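Local coordinates for protein possible thiol-disulfide isomerase (Cytophaga hutchinsonii, PDB 3HCZ) that is probably a thiol-disulfide oxidoreductase or isomerase with a thioredoxin-like fold, its precise function unestablished, at residues 54-59 with 63-68. Numbering follows the deposited sequence.
Sequences YDWWLK and KGIQVY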
# COMPACT_ATOMS: atom_id res chain seq x y z
N TYR A 54 8.98 -5.17 0.88
CA TYR A 54 8.87 -5.87 2.18
C TYR A 54 10.19 -5.77 2.94
O TYR A 54 10.18 -5.45 4.12
CB TYR A 54 8.41 -7.32 2.02
CG TYR A 54 8.02 -7.97 3.35
CD1 TYR A 54 6.73 -7.80 3.87
CD2 TYR A 54 8.95 -8.70 4.07
CE1 TYR A 54 6.37 -8.39 5.11
CE2 TYR A 54 8.61 -9.29 5.28
CZ TYR A 54 7.30 -9.12 5.79
OH TYR A 54 6.95 -9.70 6.99
N ASP A 55 11.31 -6.00 2.24
CA ASP A 55 12.62 -5.87 2.85
C ASP A 55 12.83 -4.46 3.36
O ASP A 55 13.34 -4.29 4.46
CB ASP A 55 13.72 -6.18 1.84
CG ASP A 55 13.75 -7.62 1.42
OD1 ASP A 55 13.27 -8.52 2.15
OD2 ASP A 55 14.31 -7.84 0.32
N TRP A 56 12.47 -3.47 2.55
CA TRP A 56 12.55 -2.05 2.95
C TRP A 56 11.70 -1.79 4.22
O TRP A 56 12.15 -1.12 5.14
CB TRP A 56 12.13 -1.13 1.79
CG TRP A 56 12.08 0.33 2.20
CD1 TRP A 56 13.09 1.27 2.09
CD2 TRP A 56 10.98 1.02 2.82
NE1 TRP A 56 12.68 2.48 2.60
CE2 TRP A 56 11.40 2.35 3.06
CE3 TRP A 56 9.68 0.62 3.22
CZ2 TRP A 56 10.55 3.31 3.65
CZ3 TRP A 56 8.84 1.57 3.82
CH2 TRP A 56 9.29 2.90 4.04
N TRP A 57 10.47 -2.32 4.23
CA TRP A 57 9.55 -2.16 5.33
C TRP A 57 10.11 -2.77 6.62
O TRP A 57 10.03 -2.16 7.71
CB TRP A 57 8.19 -2.76 4.99
CG TRP A 57 7.23 -2.72 6.14
CD1 TRP A 57 6.59 -1.62 6.65
CD2 TRP A 57 6.80 -3.84 6.92
NE1 TRP A 57 5.81 -1.99 7.75
CE2 TRP A 57 5.90 -3.34 7.91
CE3 TRP A 57 7.06 -5.21 6.88
CZ2 TRP A 57 5.29 -4.17 8.85
CZ3 TRP A 57 6.49 -6.04 7.85
CH2 TRP A 57 5.60 -5.51 8.81
N LEU A 58 10.68 -3.97 6.52
CA LEU A 58 11.29 -4.58 7.69
C LEU A 58 12.32 -3.64 8.31
O LEU A 58 12.41 -3.56 9.54
CB LEU A 58 11.95 -5.91 7.34
CG LEU A 58 11.03 -7.07 7.03
CD1 LEU A 58 11.87 -8.27 6.59
CD2 LEU A 58 10.18 -7.46 8.26
N LYS A 59 13.09 -2.92 7.47
CA LYS A 59 14.16 -2.03 7.94
C LYS A 59 13.67 -0.68 8.46
O LYS A 59 14.36 -0.00 9.23
CB LYS A 59 15.18 -1.77 6.83
CG LYS A 59 16.09 -2.93 6.59
CD LYS A 59 16.74 -2.82 5.21
CE LYS A 59 17.53 -4.10 4.91
NZ LYS A 59 17.18 -4.63 3.54
N LYS A 63 10.27 3.15 12.42
CA LYS A 63 10.04 4.59 12.16
C LYS A 63 8.54 4.99 12.23
O LYS A 63 8.22 6.19 12.08
CB LYS A 63 10.49 4.96 10.75
CG LYS A 63 11.96 5.22 10.48
CD LYS A 63 12.12 5.57 8.98
CE LYS A 63 13.57 5.82 8.56
NZ LYS A 63 14.47 4.75 9.08
N GLY A 64 7.63 4.03 12.41
CA GLY A 64 6.20 4.30 12.41
C GLY A 64 5.53 4.17 11.04
O GLY A 64 4.70 5.00 10.67
N ILE A 65 5.86 3.11 10.29
CA ILE A 65 5.38 2.97 8.89
C ILE A 65 4.67 1.65 8.71
O ILE A 65 5.23 0.61 9.06
CB ILE A 65 6.55 3.07 7.90
CG1 ILE A 65 7.26 4.40 8.11
CG2 ILE A 65 6.07 2.90 6.48
CD1 ILE A 65 8.62 4.49 7.48
N GLN A 66 3.43 1.68 8.26
CA GLN A 66 2.72 0.46 7.88
C GLN A 66 2.60 0.40 6.35
O GLN A 66 2.50 1.46 5.69
CB GLN A 66 1.34 0.37 8.58
CG GLN A 66 0.49 -0.90 8.21
CD GLN A 66 1.20 -2.17 8.57
OE1 GLN A 66 2.06 -2.64 7.82
NE2 GLN A 66 0.89 -2.72 9.76
N VAL A 67 2.58 -0.81 5.78
CA VAL A 67 2.19 -0.98 4.37
C VAL A 67 0.79 -1.62 4.34
O VAL A 67 0.56 -2.69 4.94
CB VAL A 67 3.17 -1.87 3.58
CG1 VAL A 67 2.67 -2.08 2.11
CG2 VAL A 67 4.62 -1.29 3.59
N TYR A 68 -0.12 -0.91 3.68
CA TYR A 68 -1.47 -1.40 3.42
C TYR A 68 -1.31 -2.05 2.06
O TYR A 68 -1.38 -1.36 1.00
CB TYR A 68 -2.45 -0.22 3.41
CG TYR A 68 -3.92 -0.63 3.51
CD1 TYR A 68 -4.51 -0.87 4.76
CD2 TYR A 68 -4.70 -0.72 2.37
CE1 TYR A 68 -5.86 -1.24 4.85
CE2 TYR A 68 -6.08 -1.08 2.45
CZ TYR A 68 -6.63 -1.34 3.69
OH TYR A 68 -7.97 -1.70 3.76
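The indole of Trp57 meets the backbone of Ile65 at its edge: NE1 donates to Ile65 O over 3.0 Å, with the acceptor close to the ring plane. The bond is bent, 142° at the hydrogen, and the donor sits tilted out of the carbonyl plane. Val67 CG2 comes obliquely at the pyrrole side of the same indole, 3.7 Å from Trp57 CD1. Gln66 OE1 comes in obliquely along the NE1-CE2-CZ2 side of Trp57, nearest CZ2 at 3.7 Å, and the ring and amide planes are 25° apart. Within the helix, Trp57 CE3 lies over a face of the Tyr54 ring, toward its rim, and the Tyr54 hydroxyl lies at the indole edge.

With CG anti to the backbone N (chi1 175°), the Trp57 ring swings from the flank of the helix to the strand. Here helix 49-60 runs back along strand 65-71, nearly antiparallel to it and with the local axes 9.1 Å apart, as the helix-to-second-strand half of the beta-alpha-beta unit that starts at strand 33-39 in this thioredoxin-like fold. Strand 65-71 in turn pairs through its backbone with strand 33-39.

Trp56 uses the far end of its benzo ring, CH2 resting 3.8 Å from Ile65 CD1, and the two side chains cross at about a right angle. Its NE1 hydrogen-bonds to Asp135 OD1, while Leu134 and Leu138 of helix 134-147 also pack on Trp56, so this tryptophan links two helices and the sheet.

Gln66 starts out away from the helix, but a bend at chi2 folds its amide back. Val67 N then reaches Gln66 OE1 at 2.8 Å, in the carbonyl plane on a lone pair, and Leu92 N adds a weak bond to the same oxygen.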